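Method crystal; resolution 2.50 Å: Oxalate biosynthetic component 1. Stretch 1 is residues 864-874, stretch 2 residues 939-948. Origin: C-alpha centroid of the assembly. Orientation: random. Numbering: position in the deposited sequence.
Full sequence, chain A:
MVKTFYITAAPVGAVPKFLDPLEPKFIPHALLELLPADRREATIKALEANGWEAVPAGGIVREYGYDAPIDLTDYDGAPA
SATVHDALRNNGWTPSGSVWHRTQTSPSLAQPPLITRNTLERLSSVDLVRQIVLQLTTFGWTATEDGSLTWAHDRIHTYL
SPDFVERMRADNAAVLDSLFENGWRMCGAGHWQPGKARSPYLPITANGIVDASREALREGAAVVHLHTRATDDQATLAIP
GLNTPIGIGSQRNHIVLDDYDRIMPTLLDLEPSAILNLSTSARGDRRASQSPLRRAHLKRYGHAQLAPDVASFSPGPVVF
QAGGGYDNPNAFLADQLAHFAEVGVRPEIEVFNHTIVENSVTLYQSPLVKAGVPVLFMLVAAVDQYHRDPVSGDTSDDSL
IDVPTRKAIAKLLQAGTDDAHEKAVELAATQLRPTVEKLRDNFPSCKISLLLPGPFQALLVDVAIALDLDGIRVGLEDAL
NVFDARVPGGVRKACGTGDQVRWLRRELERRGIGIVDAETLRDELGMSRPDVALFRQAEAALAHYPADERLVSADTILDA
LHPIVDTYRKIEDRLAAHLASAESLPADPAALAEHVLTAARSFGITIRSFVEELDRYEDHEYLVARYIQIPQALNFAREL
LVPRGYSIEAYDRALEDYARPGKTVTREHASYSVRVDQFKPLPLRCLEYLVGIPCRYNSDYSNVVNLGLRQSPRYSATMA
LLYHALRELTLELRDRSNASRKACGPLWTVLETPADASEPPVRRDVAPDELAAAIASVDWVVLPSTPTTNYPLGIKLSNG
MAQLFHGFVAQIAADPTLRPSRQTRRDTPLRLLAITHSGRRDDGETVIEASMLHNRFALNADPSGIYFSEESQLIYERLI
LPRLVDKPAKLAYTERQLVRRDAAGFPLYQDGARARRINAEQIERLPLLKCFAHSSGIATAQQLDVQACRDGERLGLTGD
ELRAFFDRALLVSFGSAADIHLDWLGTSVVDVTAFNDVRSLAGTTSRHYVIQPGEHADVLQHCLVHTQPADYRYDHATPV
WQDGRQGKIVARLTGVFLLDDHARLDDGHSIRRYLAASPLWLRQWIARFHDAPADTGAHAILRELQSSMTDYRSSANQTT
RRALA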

ATOM      1  N   SER A 864      -7.705   6.724  33.658  1.00 96.83           N
ATOM      2  CA  SER A 864      -8.139   7.933  34.349  1.00108.02           C
ATOM      3  C   SER A 864      -7.019   8.963  34.327  1.00116.86           C
ATOM      4  O   SER A 864      -5.855   8.610  34.473  1.00143.06           O
ATOM      5  CB  SER A 864      -8.543   7.620  35.790  1.00106.22           C
ATOM      6  OG  SER A 864      -9.475   6.555  35.842  1.00109.37           O
ATOM      7  N   GLY A 865      -7.365  10.234  34.149  1.00 95.52           N
ATOM      8  CA  GLY A 865      -6.364  11.283  34.066  1.00 96.67           C
ATOM      9  C   GLY A 865      -5.589  11.478  35.358  1.00 99.43           C
ATOM     10  O   GLY A 865      -5.833  12.434  36.094  1.00 99.27           O
ATOM     11  N   ILE A 866      -4.649  10.576  35.631  1.00100.36           N
ATOM     12  CA  ILE A 866      -3.905  10.605  36.887  1.00 99.25           C
ATOM     13  C   ILE A 866      -2.387  10.579  36.701  1.00 85.06           C
ATOM     14  O   ILE A 866      -1.640  10.867  37.637  1.00 89.76           O
ATOM     15  CB  ILE A 866      -4.295   9.418  37.800  1.00 99.91           C
ATOM     16  CG1 ILE A 866      -3.810   8.096  37.199  1.00 94.51           C
ATOM     17  CG2 ILE A 866      -5.799   9.389  38.044  1.00 98.32           C
ATOM     18  CD1 ILE A 866      -4.045   6.897  38.092  1.00 83.44           C
ATOM     19  N   TYR A 867      -1.932  10.241  35.500  1.00 79.91           N
ATOM     20  CA  TYR A 867      -0.503  10.059  35.254  1.00 84.34           C
ATOM     21  C   TYR A 867       0.176  11.315  34.711  1.00 92.44           C
ATOM     22  O   TYR A 867      -0.330  11.960  33.791  1.00 88.58           O
ATOM     23  CB  TYR A 867      -0.283   8.893  34.285  1.00 76.23           C
ATOM     24  CG  TYR A 867       1.167   8.581  33.990  1.00 81.19           C
ATOM     25  CD1 TYR A 867       1.800   9.116  32.875  1.00 84.81           C
ATOM     26  CD2 TYR A 867       1.900   7.740  34.818  1.00 85.42           C
ATOM     27  CE1 TYR A 867       3.121   8.831  32.599  1.00 84.71           C
ATOM     28  CE2 TYR A 867       3.224   7.448  34.548  1.00 97.60           C
ATOM     29  CZ  TYR A 867       3.829   7.997  33.437  1.00 95.76           C
ATOM     30  OH  TYR A 867       5.147   7.712  33.161  1.00106.85           O
ATOM     31  N   PHE A 868       1.326  11.651  35.289  1.00 86.14           N
ATOM     32  CA  PHE A 868       2.151  12.752  34.800  1.00 92.19           C
ATOM     33  C   PHE A 868       3.603  12.585  35.253  1.00 94.98           C
ATOM     34  O   PHE A 868       3.867  12.087  36.347  1.00100.17           O
ATOM     35  CB  PHE A 868       1.595  14.101  35.265  1.00 96.95           C
ATOM     36  CG  PHE A 868       1.649  14.305  36.753  1.00 94.99           C
ATOM     37  CD1 PHE A 868       0.670  13.771  37.576  1.00101.08           C
ATOM     38  CD2 PHE A 868       2.670  15.044  37.326  1.00 98.57           C
ATOM     39  CE1 PHE A 868       0.717  13.963  38.944  1.00105.39           C
ATOM     40  CE2 PHE A 868       2.720  15.241  38.693  1.00103.06           C
ATOM     41  CZ  PHE A 868       1.743  14.699  39.504  1.00100.81           C
ATOM     42  N   SER A 869       4.538  13.005  34.406  1.00 92.94           N
ATOM     43  CA  SER A 869       5.962  12.840  34.687  1.00 89.23           C
ATOM     44  C   SER A 869       6.532  14.009  35.480  1.00 91.92           C
ATOM     45  O   SER A 869       5.869  15.029  35.668  1.00102.64           O
ATOM     46  CB  SER A 869       6.749  12.680  33.385  1.00 97.80           C
ATOM     47  OG  SER A 869       6.709  13.869  32.613  1.00101.21           O
ATOM     48  N   GLU A 870       7.770  13.850  35.937  1.00 87.18           N
ATOM     49  CA  GLU A 870       8.462  14.909  36.661  1.00 90.07           C
ATOM     50  C   GLU A 870       8.800  16.064  35.724  1.00 89.00           C
ATOM     51  O   GLU A 870       8.839  17.222  36.139  1.00106.22           O
ATOM     52  CB  GLU A 870       9.735  14.371  37.321  1.00 79.15           C
ATOM     53  N   GLU A 871       9.040  15.737  34.457  1.00 96.51           N
ATOM     54  CA  GLU A 871       9.350  16.744  33.447  1.00103.88           C
ATOM     55  C   GLU A 871       8.130  17.608  33.148  1.00109.35           C
ATOM     56  O   GLU A 871       8.257  18.792  32.833  1.00109.14           O
ATOM     57  CB  GLU A 871       9.856  16.086  32.159  1.00104.26           C
ATOM     58  CG  GLU A 871      11.200  15.381  32.291  1.00114.87           C
ATOM     59  CD  GLU A 871      11.103  14.054  33.019  1.00122.85           C
ATOM     60  OE1 GLU A 871      10.350  13.172  32.553  1.00117.55           O
ATOM     61  OE2 GLU A 871      11.773  13.895  34.061  1.00128.99           O
ATOM     62  N   SER A 872       6.948  17.007  33.247  1.00 93.55           N
ATOM     63  CA  SER A 872       5.701  17.728  33.032  1.00 83.21           C
ATOM     64  C   SER A 872       5.431  18.699  34.175  1.00102.45           C
ATOM     65  O   SER A 872       4.925  19.801  33.961  1.00 94.01           O
ATOM     66  CB  SER A 872       4.532  16.753  32.886  1.00 84.18           C
ATOM     67  OG  SER A 872       4.746  15.861  31.808  1.00110.71           O
ATOM     68  N   GLN A 873       5.777  18.279  35.388  1.00102.93           N
ATOM     69  CA  GLN A 873       5.539  19.075  36.586  1.00 88.41           C
ATOM     70  C   GLN A 873       6.281  20.406  36.524  1.00 95.22           C
ATOM     71  O   GLN A 873       5.701  21.461  36.781  1.00 95.36           O
ATOM     72  CB  GLN A 873       5.954  18.294  37.834  1.00 90.84           C
ATOM     73  CG  GLN A 873       5.458  18.892  39.142  1.00109.49           C
ATOM     74  CD  GLN A 873       5.656  17.957  40.323  1.00110.32           C
ATOM     75  OE1 GLN A 873       6.627  17.202  40.376  1.00100.21           O
ATOM     76  NE2 GLN A 873       4.731  18.002  41.275  1.00110.30           N
ATOM     77  N   LEU A 874       7.561  20.347  36.173  1.00 93.98           N
ATOM     78  CA  LEU A 874       8.401  21.537  36.088  1.00 97.22           C
ATOM     79  C   LEU A 874       7.855  22.561  35.098  1.00103.26           C
ATOM     80  O   LEU A 874       7.960  23.768  35.315  1.00111.41           O
ATOM     81  CB  LEU A 874       9.827  21.146  35.700  1.00 95.58           C
ATOM     82  CG  LEU A 874      10.558  20.256  36.705  1.00 99.01           C
ATOM     83  CD1 LEU A 874      11.814  19.666  36.085  1.00 97.25           C
ATOM     84  CD2 LEU A 874      10.896  21.054  37.961  1.00 80.18           C
ATOM     85  N   ALA A 939       1.532  14.852  24.351  1.00 65.10           N
ATOM     86  CA  ALA A 939       1.535  14.070  25.583  1.00 70.38           C
ATOM     87  C   ALA A 939       1.855  14.954  26.783  1.00 79.51           C
ATOM     88  O   ALA A 939       1.193  14.878  27.818  1.00 76.70           O
ATOM     89  CB  ALA A 939       2.533  12.928  25.487  1.00 60.76           C
ATOM     90  N   THR A 940       2.879  15.788  26.632  1.00 67.89           N
ATOM     91  CA  THR A 940       3.286  16.714  27.682  1.00 73.29           C
ATOM     92  C   THR A 940       2.140  17.662  28.019  1.00 81.01           C
ATOM     93  O   THR A 940       1.915  17.995  29.182  1.00 93.62           O
ATOM     94  CB  THR A 940       4.533  17.525  27.266  1.00 85.15           C
ATOM     95  OG1 THR A 940       5.634  16.636  27.040  1.00 80.77           O
ATOM     96  CG2 THR A 940       4.914  18.528  28.347  1.00 80.18           C
ATOM     97  N   ALA A 941       1.409  18.076  26.988  1.00 84.49           N
ATOM     98  CA  ALA A 941       0.286  18.995  27.147  1.00 81.46           C
ATOM     99  C   ALA A 941      -0.827  18.399  28.003  1.00 81.33           C
ATOM    100  O   ALA A 941      -1.311  19.038  28.935  1.00 89.90           O
ATOM    101  CB  ALA A 941      -0.256  19.391  25.789  1.00 66.28           C
ATOM    102  N   GLN A 942      -1.231  17.174  27.682  1.00 88.22           N
ATOM    103  CA  GLN A 942      -2.305  16.511  28.414  1.00 80.89           C
ATOM    104  C   GLN A 942      -1.895  16.198  29.849  1.00 77.44           C
ATOM    105  O   GLN A 942      -2.746  16.050  30.726  1.00 77.96           O
ATOM    106  CB  GLN A 942      -2.733  15.231  27.697  1.00 78.57           C
ATOM    107  CG  GLN A 942      -3.828  15.444  26.666  1.00 75.79           C
ATOM    108  CD  GLN A 942      -4.048  14.229  25.792  1.00 75.90           C
ATOM    109  OE1 GLN A 942      -5.185  13.828  25.540  1.00 87.20           O
ATOM    110  NE2 GLN A 942      -2.957  13.637  25.318  1.00 72.56           N
ATOM    111  N   GLN A 943      -0.591  16.100  30.088  1.00 76.77           N
ATOM    112  CA  GLN A 943      -0.090  15.899  31.440  1.00 76.96           C
ATOM    113  C   GLN A 943      -0.177  17.196  32.242  1.00 78.77           C
ATOM    114  O   GLN A 943      -0.236  17.169  33.470  1.00 76.98           O
ATOM    115  CB  GLN A 943       1.347  15.376  31.415  1.00 68.65           C
ATOM    116  CG  GLN A 943       1.448  13.899  31.069  1.00 75.17           C
ATOM    117  CD  GLN A 943       2.873  13.447  30.825  1.00 80.62           C
ATOM    118  OE1 GLN A 943       3.611  13.147  31.763  1.00 76.53           O
ATOM    119  NE2 GLN A 943       3.267  13.388  29.558  1.00 86.98           N
ATOM    120  N   LEU A 944      -0.189  18.329  31.543  1.00 74.10           N
ATOM    121  CA  LEU A 944      -0.387  19.618  32.200  1.00 87.69           C
ATOM    122  C   LEU A 944      -1.843  19.761  32.627  1.00 89.92           C
ATOM    123  O   LEU A 944      -2.141  20.322  33.683  1.00 90.64           O
ATOM    124  CB  LEU A 944       0.004  20.780  31.285  1.00 86.17           C
ATOM    125  CG  LEU A 944       1.410  20.816  30.683  1.00 88.81           C
ATOM    126  CD1 LEU A 944       1.700  22.191  30.092  1.00 74.54           C
ATOM    127  CD2 LEU A 944       2.464  20.432  31.708  1.00 90.46           C
ATOM    128  N   ASP A 945      -2.742  19.251  31.792  1.00 86.72           N
ATOM    129  CA  ASP A 945      -4.172  19.287  32.073  1.00 88.78           C
ATOM    130  C   ASP A 945      -4.502  18.440  33.295  1.00 95.95           C
ATOM    131  O   ASP A 945      -5.323  18.827  34.129  1.00102.19           O
ATOM    132  CB  ASP A 945      -4.965  18.797  30.859  1.00 89.46           C
ATOM    133  CG  ASP A 945      -4.665  19.596  29.605  1.00111.83           C
ATOM    134  OD1 ASP A 945      -3.806  20.501  29.664  1.00130.94           O
ATOM    135  OD2 ASP A 945      -5.276  19.308  28.553  1.00110.19           O
ATOM    136  N   VAL A 946      -3.855  17.282  33.389  1.00 97.67           N
ATOM    137  CA  VAL A 946      -4.043  16.368  34.510  1.00 99.81           C
ATOM    138  C   VAL A 946      -3.660  17.024  35.834  1.00100.67           C
ATOM    139  O   VAL A 946      -4.410  16.963  36.809  1.00 97.35           O
ATOM    140  CB  VAL A 946      -3.217  15.076  34.324  1.00 88.20           C
ATOM    141  CG1 VAL A 946      -3.164  14.278  35.617  1.00 92.43           C
ATOM    142  CG2 VAL A 946      -3.794  14.235  33.194  1.00 74.14           C
ATOM    143  N   GLN A 947      -2.490  17.655  35.858  1.00 99.19           N
ATOM    144  CA  GLN A 947      -2.003  18.329  37.055  1.00100.21           C
ATOM    145  C   GLN A 947      -2.891  19.508  37.434  1.00102.17           C
ATOM    146  O   GLN A 947      -3.061  19.813  38.615  1.00113.87           O
ATOM    147  CB  GLN A 947      -0.565  18.805  36.853  1.00 92.60           C
ATOM    148  CG  GLN A 947       0.423  17.690  36.569  1.00 85.64           C
ATOM    149  CD  GLN A 947       1.841  18.200  36.425  1.00 92.02           C
ATOM    150  OE1 GLN A 947       2.454  18.644  37.397  1.00 94.70           O
ATOM    151  NE2 GLN A 947       2.371  18.141  35.209  1.00 91.99           N
ATOM    152  N   ALA A 948      -3.451  20.169  36.425  1.00 93.92           N
ATOM    153  CA  ALA A 948      -4.348  21.296  36.648  1.00 95.22           C
ATOM    154  C   ALA A 948      -5.624  20.836  37.345  1.00109.82           C
ATOM    155  O   ALA A 948      -6.143  21.521  38.226  1.00120.37           O
ATOM    156  CB  ALA A 948      -4.677  21.988  35.334  1.00 81.34           C
TER

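Residues 939-948 lie within a continuous helix, whereas residues 864-874 run as an irregular segment until Ser869, the N-cap residue, after which a helix begins at Glu870 and continues beyond Leu874. The axes of the two helices approach to 9.2 Å, and their N-to-C directions differ by 70°, a steep crossing. The first stretch, loop and helix start together, runs along the second helix in the reverse sense: CA of Gly865 lies 5.6 Å from CA of Val946, CA of Phe868 5.1 Å from CA of Gln943, and CA of Ser872 6.0 Å from CA of Thr940. Together the two stretches bury 470 Å².

Gln943 provides a clear hydrogen bond between them. Its CA-to-CB bond points toward the first stretch, and the backbone N of Ser869 donates to Gln943 OE1 at 2.8 Å, anchoring the chain just where the loop turns into helix. At the other end of the amide, NE2 donates to Ala939 O at 3.1 Å, one helical turn earlier, which helps to fix the orientation of the group. The hydroxyls of Ser869 and Ser872, hydrogen-bonded to each other (OG to OG, 2.9 Å), gather around the same oxygen: Gln943 OE1 lies 2.9 Å from Ser872 OG and 3.3 Å from Ser869 OG. The result is a compact polar cluster at the helix start.

Ser872 is also the knob of the packing, its small side chain sitting among Thr940, Gln943, Leu944 and Gln947. The tip of Leu944 comes close to the backbone of Ser872, CD2 lying 3.4 Å from Ser872 O and 4.4 Å from Ser872 CB, while Thr940 CG2 stands 4.4 Å from Ser872 OG.

Gln947 combines apolar and polar contacts. Its CG lies over one face of the Phe868 ring, 3.8 Å from the centroid and 22° off the ring normal, a CH-pi arrangement in which an aliphatic carbon meets the pi cloud. Beyond it, NE2 donates to Gln943 O at 3.3 Å within its own helix, and OE1 approaches Gln873 CA at 3.2 Å. The amide thus remains beside the first turn of the opposing helix while its methylene carbon supports the aromatic ring.

Val946 packs against the loop. Its CG1 contacts Gly865 O at 3.3 Å and lies 4.3 Å from Phe868 CD1, joining backbone contact to a looser apolar one. Gly865 has no side chain, and its contact with the valine methyl is made by the carbonyl oxygen. Next to this contact, Tyr867 adds its backbone, with O 3.8 Å from Gln943 CG.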